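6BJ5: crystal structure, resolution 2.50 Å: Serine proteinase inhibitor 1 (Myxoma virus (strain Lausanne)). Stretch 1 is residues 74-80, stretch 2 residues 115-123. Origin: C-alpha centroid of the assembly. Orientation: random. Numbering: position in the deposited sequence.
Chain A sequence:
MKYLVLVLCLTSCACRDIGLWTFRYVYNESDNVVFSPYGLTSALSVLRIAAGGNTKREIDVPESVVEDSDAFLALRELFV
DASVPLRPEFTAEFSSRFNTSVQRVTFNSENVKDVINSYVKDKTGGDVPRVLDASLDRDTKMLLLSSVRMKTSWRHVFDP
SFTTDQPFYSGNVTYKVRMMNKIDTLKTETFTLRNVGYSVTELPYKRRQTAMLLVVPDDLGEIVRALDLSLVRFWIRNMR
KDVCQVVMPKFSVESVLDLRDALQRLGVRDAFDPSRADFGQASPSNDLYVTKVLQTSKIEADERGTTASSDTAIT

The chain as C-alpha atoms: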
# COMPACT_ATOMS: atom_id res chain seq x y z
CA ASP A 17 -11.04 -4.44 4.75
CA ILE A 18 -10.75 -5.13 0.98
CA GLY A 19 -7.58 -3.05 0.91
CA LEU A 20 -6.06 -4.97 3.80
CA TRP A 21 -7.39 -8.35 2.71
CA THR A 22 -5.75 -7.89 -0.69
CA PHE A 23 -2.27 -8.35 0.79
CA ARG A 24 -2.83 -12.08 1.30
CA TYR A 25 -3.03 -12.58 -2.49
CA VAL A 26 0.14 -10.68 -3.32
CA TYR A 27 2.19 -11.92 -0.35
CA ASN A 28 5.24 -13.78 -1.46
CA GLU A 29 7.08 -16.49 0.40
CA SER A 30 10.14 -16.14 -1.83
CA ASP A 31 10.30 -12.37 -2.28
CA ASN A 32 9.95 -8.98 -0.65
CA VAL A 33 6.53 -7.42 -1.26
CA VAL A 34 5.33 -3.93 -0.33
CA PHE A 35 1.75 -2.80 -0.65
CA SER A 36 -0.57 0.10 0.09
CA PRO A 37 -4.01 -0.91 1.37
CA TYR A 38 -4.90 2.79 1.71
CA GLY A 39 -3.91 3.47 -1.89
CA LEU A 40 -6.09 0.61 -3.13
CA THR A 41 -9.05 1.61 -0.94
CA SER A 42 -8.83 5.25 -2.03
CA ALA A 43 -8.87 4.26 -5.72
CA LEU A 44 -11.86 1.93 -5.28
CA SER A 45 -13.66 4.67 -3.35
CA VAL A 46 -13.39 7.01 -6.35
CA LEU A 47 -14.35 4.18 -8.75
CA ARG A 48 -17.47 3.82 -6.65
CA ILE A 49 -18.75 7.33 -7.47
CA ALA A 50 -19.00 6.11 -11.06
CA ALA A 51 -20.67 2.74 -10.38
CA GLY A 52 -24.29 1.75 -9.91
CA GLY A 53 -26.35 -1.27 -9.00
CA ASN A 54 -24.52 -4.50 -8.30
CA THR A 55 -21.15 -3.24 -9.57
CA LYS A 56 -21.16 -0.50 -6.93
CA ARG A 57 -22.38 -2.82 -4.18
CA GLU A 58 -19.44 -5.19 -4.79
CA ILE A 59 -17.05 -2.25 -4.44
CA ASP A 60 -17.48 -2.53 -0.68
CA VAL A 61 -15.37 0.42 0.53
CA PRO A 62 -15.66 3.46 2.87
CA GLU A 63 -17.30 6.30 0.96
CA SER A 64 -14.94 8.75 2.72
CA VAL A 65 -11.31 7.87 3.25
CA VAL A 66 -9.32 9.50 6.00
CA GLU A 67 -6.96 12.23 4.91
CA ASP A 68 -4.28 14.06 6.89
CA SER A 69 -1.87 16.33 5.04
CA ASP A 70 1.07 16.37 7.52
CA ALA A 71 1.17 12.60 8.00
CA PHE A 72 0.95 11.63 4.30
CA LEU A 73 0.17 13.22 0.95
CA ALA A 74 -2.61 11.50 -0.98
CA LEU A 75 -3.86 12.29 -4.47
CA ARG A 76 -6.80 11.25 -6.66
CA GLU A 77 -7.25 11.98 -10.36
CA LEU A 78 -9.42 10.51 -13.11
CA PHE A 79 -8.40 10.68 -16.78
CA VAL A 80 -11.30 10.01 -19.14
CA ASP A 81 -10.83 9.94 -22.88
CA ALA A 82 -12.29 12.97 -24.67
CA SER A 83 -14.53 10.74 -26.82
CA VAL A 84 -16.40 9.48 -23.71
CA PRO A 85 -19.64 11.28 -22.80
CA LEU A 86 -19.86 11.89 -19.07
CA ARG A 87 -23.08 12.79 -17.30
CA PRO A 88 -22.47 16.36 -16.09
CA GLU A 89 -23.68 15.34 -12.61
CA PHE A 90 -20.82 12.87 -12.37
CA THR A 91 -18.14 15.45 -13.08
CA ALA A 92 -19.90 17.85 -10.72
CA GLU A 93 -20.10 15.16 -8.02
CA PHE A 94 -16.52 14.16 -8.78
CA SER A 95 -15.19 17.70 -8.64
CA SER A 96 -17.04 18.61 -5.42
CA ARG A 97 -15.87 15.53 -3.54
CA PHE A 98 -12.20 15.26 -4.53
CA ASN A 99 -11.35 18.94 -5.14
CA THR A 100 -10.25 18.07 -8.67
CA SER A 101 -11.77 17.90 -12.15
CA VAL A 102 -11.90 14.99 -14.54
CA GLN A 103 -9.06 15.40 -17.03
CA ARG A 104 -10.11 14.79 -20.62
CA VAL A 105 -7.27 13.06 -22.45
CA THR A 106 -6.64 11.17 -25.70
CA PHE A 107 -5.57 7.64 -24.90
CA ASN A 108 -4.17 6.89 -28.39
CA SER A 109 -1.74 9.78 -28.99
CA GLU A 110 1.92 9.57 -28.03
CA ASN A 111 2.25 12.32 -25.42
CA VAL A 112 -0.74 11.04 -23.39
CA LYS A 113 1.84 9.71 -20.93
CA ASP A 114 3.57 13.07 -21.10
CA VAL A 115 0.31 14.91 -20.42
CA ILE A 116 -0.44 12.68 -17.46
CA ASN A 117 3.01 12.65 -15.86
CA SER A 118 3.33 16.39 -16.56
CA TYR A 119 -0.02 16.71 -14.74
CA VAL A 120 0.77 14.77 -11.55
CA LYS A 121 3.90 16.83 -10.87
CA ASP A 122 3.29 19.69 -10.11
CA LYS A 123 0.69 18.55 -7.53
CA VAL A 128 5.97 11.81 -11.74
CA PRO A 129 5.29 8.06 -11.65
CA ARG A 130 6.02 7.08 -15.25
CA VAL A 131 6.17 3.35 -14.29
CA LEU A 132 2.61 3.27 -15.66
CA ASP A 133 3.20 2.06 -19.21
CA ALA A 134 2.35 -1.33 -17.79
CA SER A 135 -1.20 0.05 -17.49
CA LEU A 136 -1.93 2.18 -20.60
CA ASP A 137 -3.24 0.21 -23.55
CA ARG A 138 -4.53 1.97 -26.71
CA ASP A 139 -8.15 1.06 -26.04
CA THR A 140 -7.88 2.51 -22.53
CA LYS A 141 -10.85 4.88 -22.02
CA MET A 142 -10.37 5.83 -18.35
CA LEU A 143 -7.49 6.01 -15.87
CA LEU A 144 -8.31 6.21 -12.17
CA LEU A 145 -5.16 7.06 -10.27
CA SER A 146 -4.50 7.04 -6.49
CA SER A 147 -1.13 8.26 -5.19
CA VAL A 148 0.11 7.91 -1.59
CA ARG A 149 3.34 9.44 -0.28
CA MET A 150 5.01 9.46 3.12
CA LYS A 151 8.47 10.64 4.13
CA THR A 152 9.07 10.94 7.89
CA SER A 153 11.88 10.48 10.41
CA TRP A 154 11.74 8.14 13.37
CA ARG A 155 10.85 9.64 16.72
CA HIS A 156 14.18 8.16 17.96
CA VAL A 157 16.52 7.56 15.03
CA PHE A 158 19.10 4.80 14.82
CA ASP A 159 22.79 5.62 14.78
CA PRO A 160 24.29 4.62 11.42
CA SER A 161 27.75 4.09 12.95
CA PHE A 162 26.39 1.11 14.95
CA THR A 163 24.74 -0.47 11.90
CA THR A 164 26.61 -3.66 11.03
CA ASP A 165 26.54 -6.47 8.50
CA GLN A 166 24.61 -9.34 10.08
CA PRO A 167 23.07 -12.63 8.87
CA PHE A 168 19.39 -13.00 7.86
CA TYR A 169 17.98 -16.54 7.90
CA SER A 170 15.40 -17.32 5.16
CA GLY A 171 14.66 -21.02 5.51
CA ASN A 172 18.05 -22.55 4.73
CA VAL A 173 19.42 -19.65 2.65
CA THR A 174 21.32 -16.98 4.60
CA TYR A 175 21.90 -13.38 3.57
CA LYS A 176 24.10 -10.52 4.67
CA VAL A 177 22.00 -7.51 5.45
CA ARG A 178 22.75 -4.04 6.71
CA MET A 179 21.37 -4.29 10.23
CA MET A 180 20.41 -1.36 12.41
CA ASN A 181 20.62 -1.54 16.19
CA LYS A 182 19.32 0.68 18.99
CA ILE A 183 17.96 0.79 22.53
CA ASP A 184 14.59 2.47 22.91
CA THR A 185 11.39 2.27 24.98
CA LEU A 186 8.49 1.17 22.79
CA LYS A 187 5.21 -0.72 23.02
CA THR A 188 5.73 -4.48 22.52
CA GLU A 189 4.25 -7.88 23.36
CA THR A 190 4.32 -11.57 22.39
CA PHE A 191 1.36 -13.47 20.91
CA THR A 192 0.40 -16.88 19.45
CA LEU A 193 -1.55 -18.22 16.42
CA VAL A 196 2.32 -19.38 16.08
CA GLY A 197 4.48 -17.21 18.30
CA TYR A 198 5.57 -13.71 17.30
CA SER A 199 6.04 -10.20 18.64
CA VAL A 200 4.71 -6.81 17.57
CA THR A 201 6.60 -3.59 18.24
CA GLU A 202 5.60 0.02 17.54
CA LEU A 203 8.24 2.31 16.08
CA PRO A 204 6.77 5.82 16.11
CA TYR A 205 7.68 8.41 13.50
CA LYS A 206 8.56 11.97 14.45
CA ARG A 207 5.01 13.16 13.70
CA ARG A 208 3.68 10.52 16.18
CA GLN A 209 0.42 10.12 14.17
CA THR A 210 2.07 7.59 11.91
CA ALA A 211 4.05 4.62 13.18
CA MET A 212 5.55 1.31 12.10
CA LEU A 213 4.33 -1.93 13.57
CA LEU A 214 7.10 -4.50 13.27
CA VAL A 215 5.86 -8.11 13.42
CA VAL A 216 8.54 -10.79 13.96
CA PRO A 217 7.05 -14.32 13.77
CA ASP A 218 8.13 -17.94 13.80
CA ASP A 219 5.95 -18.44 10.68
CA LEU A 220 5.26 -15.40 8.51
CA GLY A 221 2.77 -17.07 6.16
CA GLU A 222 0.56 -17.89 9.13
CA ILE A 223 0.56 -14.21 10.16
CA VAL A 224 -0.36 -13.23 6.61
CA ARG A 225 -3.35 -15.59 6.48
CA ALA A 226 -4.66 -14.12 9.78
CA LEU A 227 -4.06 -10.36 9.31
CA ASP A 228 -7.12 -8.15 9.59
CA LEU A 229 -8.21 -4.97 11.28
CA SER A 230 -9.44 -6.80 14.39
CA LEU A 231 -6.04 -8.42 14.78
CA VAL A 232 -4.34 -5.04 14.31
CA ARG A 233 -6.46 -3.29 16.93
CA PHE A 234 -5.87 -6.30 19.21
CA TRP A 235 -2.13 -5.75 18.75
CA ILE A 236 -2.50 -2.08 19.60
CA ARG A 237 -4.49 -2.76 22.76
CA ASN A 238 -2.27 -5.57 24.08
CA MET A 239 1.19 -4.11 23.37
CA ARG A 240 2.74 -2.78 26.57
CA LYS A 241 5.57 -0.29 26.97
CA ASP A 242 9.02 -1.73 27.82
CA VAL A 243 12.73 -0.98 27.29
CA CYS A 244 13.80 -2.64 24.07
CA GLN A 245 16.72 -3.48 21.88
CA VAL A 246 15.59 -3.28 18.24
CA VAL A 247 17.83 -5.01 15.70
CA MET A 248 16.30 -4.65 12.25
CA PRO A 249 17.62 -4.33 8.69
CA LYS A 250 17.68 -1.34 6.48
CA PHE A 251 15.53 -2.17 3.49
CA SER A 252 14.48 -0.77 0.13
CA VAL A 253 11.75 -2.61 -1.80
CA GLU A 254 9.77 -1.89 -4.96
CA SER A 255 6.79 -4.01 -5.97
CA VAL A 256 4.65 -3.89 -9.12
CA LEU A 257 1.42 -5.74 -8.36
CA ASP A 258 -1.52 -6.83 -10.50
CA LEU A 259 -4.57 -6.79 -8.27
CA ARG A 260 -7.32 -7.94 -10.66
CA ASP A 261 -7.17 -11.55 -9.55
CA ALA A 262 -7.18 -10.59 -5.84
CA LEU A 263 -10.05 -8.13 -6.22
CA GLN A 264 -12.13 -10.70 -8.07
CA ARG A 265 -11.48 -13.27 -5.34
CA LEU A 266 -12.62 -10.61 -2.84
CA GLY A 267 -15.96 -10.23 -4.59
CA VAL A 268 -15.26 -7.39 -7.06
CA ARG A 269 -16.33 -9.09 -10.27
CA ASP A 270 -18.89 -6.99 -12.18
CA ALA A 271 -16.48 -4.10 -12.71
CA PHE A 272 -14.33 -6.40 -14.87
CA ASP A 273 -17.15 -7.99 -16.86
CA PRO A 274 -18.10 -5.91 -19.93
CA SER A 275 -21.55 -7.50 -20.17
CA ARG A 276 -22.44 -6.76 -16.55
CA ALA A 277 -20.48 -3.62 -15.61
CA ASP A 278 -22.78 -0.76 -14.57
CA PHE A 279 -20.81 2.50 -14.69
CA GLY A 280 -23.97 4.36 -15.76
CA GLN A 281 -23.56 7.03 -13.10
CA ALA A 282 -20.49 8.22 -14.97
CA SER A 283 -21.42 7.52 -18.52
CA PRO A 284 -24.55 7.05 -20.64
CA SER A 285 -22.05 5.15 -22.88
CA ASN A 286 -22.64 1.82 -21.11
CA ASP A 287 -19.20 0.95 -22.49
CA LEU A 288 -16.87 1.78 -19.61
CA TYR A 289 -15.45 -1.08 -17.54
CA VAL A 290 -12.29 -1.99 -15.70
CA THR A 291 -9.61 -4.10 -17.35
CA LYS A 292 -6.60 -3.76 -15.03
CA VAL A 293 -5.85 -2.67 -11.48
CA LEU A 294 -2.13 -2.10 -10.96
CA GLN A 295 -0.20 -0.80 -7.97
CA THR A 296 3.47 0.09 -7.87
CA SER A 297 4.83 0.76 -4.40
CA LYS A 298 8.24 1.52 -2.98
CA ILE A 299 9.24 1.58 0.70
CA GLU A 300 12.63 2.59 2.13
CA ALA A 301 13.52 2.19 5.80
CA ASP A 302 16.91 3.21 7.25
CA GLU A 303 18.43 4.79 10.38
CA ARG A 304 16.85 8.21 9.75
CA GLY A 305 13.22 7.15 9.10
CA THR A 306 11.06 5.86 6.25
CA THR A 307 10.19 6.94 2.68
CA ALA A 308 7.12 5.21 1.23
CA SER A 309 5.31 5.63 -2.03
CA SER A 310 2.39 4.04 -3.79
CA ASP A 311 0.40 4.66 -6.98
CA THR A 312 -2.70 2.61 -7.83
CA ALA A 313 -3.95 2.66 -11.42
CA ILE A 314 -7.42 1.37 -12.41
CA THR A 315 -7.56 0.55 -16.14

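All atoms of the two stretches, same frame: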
# COMPACT_ATOMS: atom_id res chain seq x y z
N ALA A 74 -1.77 12.42 -0.23
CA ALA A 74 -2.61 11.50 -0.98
C ALA A 74 -3.21 12.27 -2.14
O ALA A 74 -3.50 13.46 -2.02
CB ALA A 74 -3.73 10.91 -0.11
N LEU A 75 -3.40 11.60 -3.27
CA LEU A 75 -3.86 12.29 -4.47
C LEU A 75 -4.79 11.38 -5.27
O LEU A 75 -4.59 10.16 -5.33
CB LEU A 75 -2.68 12.77 -5.32
CG LEU A 75 -2.95 13.39 -6.70
CD1 LEU A 75 -1.84 14.33 -7.06
CD2 LEU A 75 -3.04 12.32 -7.79
N ARG A 76 -5.80 11.99 -5.90
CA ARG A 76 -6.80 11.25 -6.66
C ARG A 76 -7.18 12.02 -7.91
O ARG A 76 -7.67 13.15 -7.82
CB ARG A 76 -8.04 10.96 -5.81
CG ARG A 76 -7.75 10.02 -4.68
CD ARG A 76 -8.52 10.44 -3.45
NE ARG A 76 -9.17 9.27 -2.90
CZ ARG A 76 -10.18 9.31 -2.06
NH1 ARG A 76 -10.72 8.18 -1.64
NH2 ARG A 76 -10.65 10.48 -1.66
N GLU A 77 -6.98 11.38 -9.07
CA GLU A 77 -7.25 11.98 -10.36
C GLU A 77 -7.93 10.92 -11.21
O GLU A 77 -7.72 9.71 -11.00
CB GLU A 77 -5.97 12.46 -11.08
CG GLU A 77 -5.11 13.44 -10.30
CD GLU A 77 -5.82 14.74 -9.96
OE1 GLU A 77 -6.50 15.33 -10.83
OE2 GLU A 77 -5.71 15.17 -8.79
N LEU A 78 -8.77 11.37 -12.14
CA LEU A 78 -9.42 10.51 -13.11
C LEU A 78 -9.17 11.09 -14.51
O LEU A 78 -9.39 12.28 -14.74
CB LEU A 78 -10.93 10.40 -12.82
CG LEU A 78 -11.78 9.62 -13.83
CD1 LEU A 78 -11.33 8.17 -13.96
CD2 LEU A 78 -13.26 9.71 -13.47
N PHE A 79 -8.70 10.26 -15.42
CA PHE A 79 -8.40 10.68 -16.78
C PHE A 79 -9.35 9.93 -17.70
O PHE A 79 -9.20 8.72 -17.91
CB PHE A 79 -6.95 10.36 -17.13
CG PHE A 79 -5.97 11.03 -16.24
CD1 PHE A 79 -5.51 12.30 -16.52
CD2 PHE A 79 -5.54 10.41 -15.07
CE1 PHE A 79 -4.63 12.94 -15.67
CE2 PHE A 79 -4.66 11.04 -14.22
CZ PHE A 79 -4.21 12.31 -14.52
N VAL A 80 -10.34 10.63 -18.24
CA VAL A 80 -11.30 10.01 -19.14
C VAL A 80 -11.03 10.51 -20.54
O VAL A 80 -10.79 11.70 -20.75
CB VAL A 80 -12.75 10.30 -18.72
CG1 VAL A 80 -13.70 9.62 -19.69
CG2 VAL A 80 -12.95 9.77 -17.32
N VAL A 115 1.36 14.10 -21.03
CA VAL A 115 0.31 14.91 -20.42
C VAL A 115 0.06 14.48 -18.99
O VAL A 115 -0.08 15.31 -18.08
CB VAL A 115 -0.99 14.84 -21.24
CG1 VAL A 115 -2.02 15.79 -20.64
CG2 VAL A 115 -0.75 15.15 -22.71
N ILE A 116 0.02 13.17 -18.75
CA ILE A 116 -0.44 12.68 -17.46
C ILE A 116 0.66 12.78 -16.41
O ILE A 116 0.42 13.21 -15.27
CB ILE A 116 -1.01 11.26 -17.59
CG1 ILE A 116 -2.32 11.31 -18.39
CG2 ILE A 116 -1.27 10.65 -16.22
CD1 ILE A 116 -2.79 9.98 -18.92
N ASN A 117 1.89 12.42 -16.77
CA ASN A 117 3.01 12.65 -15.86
C ASN A 117 3.24 14.14 -15.64
O ASN A 117 3.41 14.59 -14.49
CB ASN A 117 4.26 11.97 -16.40
CG ASN A 117 4.24 10.47 -16.17
OD1 ASN A 117 4.46 10.00 -15.05
ND2 ASN A 117 3.93 9.70 -17.22
N SER A 118 3.22 14.94 -16.71
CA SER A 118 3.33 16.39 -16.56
C SER A 118 2.19 16.97 -15.73
O SER A 118 2.32 18.10 -15.24
CB SER A 118 3.38 17.07 -17.93
OG SER A 118 2.79 18.36 -17.89
N TYR A 119 1.09 16.25 -15.57
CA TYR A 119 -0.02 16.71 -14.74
C TYR A 119 0.18 16.38 -13.27
O TYR A 119 -0.17 17.19 -12.41
CB TYR A 119 -1.34 16.13 -15.24
CG TYR A 119 -2.56 16.53 -14.43
CD1 TYR A 119 -2.98 15.79 -13.33
CD2 TYR A 119 -3.30 17.65 -14.78
CE1 TYR A 119 -4.08 16.17 -12.60
CE2 TYR A 119 -4.40 18.03 -14.06
CZ TYR A 119 -4.79 17.30 -12.97
OH TYR A 119 -5.90 17.70 -12.26
N VAL A 120 0.71 15.19 -12.95
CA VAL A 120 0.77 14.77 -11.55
C VAL A 120 1.81 15.58 -10.79
O VAL A 120 1.61 15.94 -9.63
CB VAL A 120 1.01 13.26 -11.44
CG1 VAL A 120 1.16 12.85 -9.98
CG2 VAL A 120 -0.14 12.50 -12.06
N LYS A 121 2.95 15.86 -11.42
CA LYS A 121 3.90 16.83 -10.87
C LYS A 121 3.97 18.00 -11.86
O LYS A 121 4.29 17.77 -13.02
CB LYS A 121 5.29 16.21 -10.64
CG LYS A 121 5.50 15.51 -9.28
CD LYS A 121 4.23 14.92 -8.70
CE LYS A 121 4.36 14.61 -7.23
NZ LYS A 121 3.01 14.47 -6.63
N ASP A 122 3.67 19.25 -11.46
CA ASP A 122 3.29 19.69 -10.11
C ASP A 122 2.06 19.00 -9.57
O ASP A 122 1.31 18.43 -10.36
CB ASP A 122 3.03 21.21 -10.10
CG ASP A 122 4.31 22.04 -9.98
OD1 ASP A 122 5.13 21.76 -9.08
OD2 ASP A 122 4.47 22.99 -10.78
N LYS A 123 1.87 19.07 -8.25
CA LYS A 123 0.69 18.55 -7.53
C LYS A 123 0.92 17.09 -7.12
O LYS A 123 1.93 16.75 -6.46
CB LYS A 123 -0.58 18.74 -8.41
CG LYS A 123 -1.90 18.05 -8.07
CD LYS A 123 -2.93 18.51 -9.13
CE LYS A 123 -4.28 17.78 -9.08
NZ LYS A 123 -5.09 18.07 -7.87

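A β-strand, residues 74-80, lies against a helix that runs nearly antiparallel to it, their axes 158° apart and 11.2 Å at closest approach. The strand's alternation supplies the contact: Leu75, Glu77 and Phe79 point toward the second stretch, whereas Arg76 between them points away. Together the two stretches bury 371 Å².

Phe79 covers the most surface. With chi1 in the m well, its buried ring reaches two helix residues about one turn apart, Ile116 and Tyr119. Ile116 CG2 sits over one face, 4.0 Å from the centroid of the Phe79 ring, a CH-pi contact in which a branched aliphatic chain covers a flat ring. The edge of the same ring is directed at the face of Tyr119 in an offset edge-to-face pair, the planes at 86° and Phe79 CZ 3.9 Å from Tyr119 CD1. A flat, rigid ring suits this place because its face and its edge can both be used.

Leu75, second in area, lies at the other end of the contact. Its CD1 packs 4.4 Å from Val120 CG1 and 3.9 Å from Lys123 CG, so it meets a valine on the helix and the aliphatic part of a lysine beyond it. Leucine suits the place because its branched apolar side chain has no polar atoms to satisfy and can lie against both.

Glu77 stands between these two apolar residues and brings a charge into a buried position, where its carboxylate needs partners. Tyr119 OH donates a hydrogen bond to Glu77 OE1 at 2.8 Å; the tyrosine thus offers its ring to Phe79 and its hydroxyl to the acid. Glu77 OE2 forms a salt bridge with Lys123 NZ at 3.1 Å. Lys123 follows the helix, and its long chain, t through chi3, extends from an exposed position to reach the acid, its CG packing against Leu75 CD1 on the way.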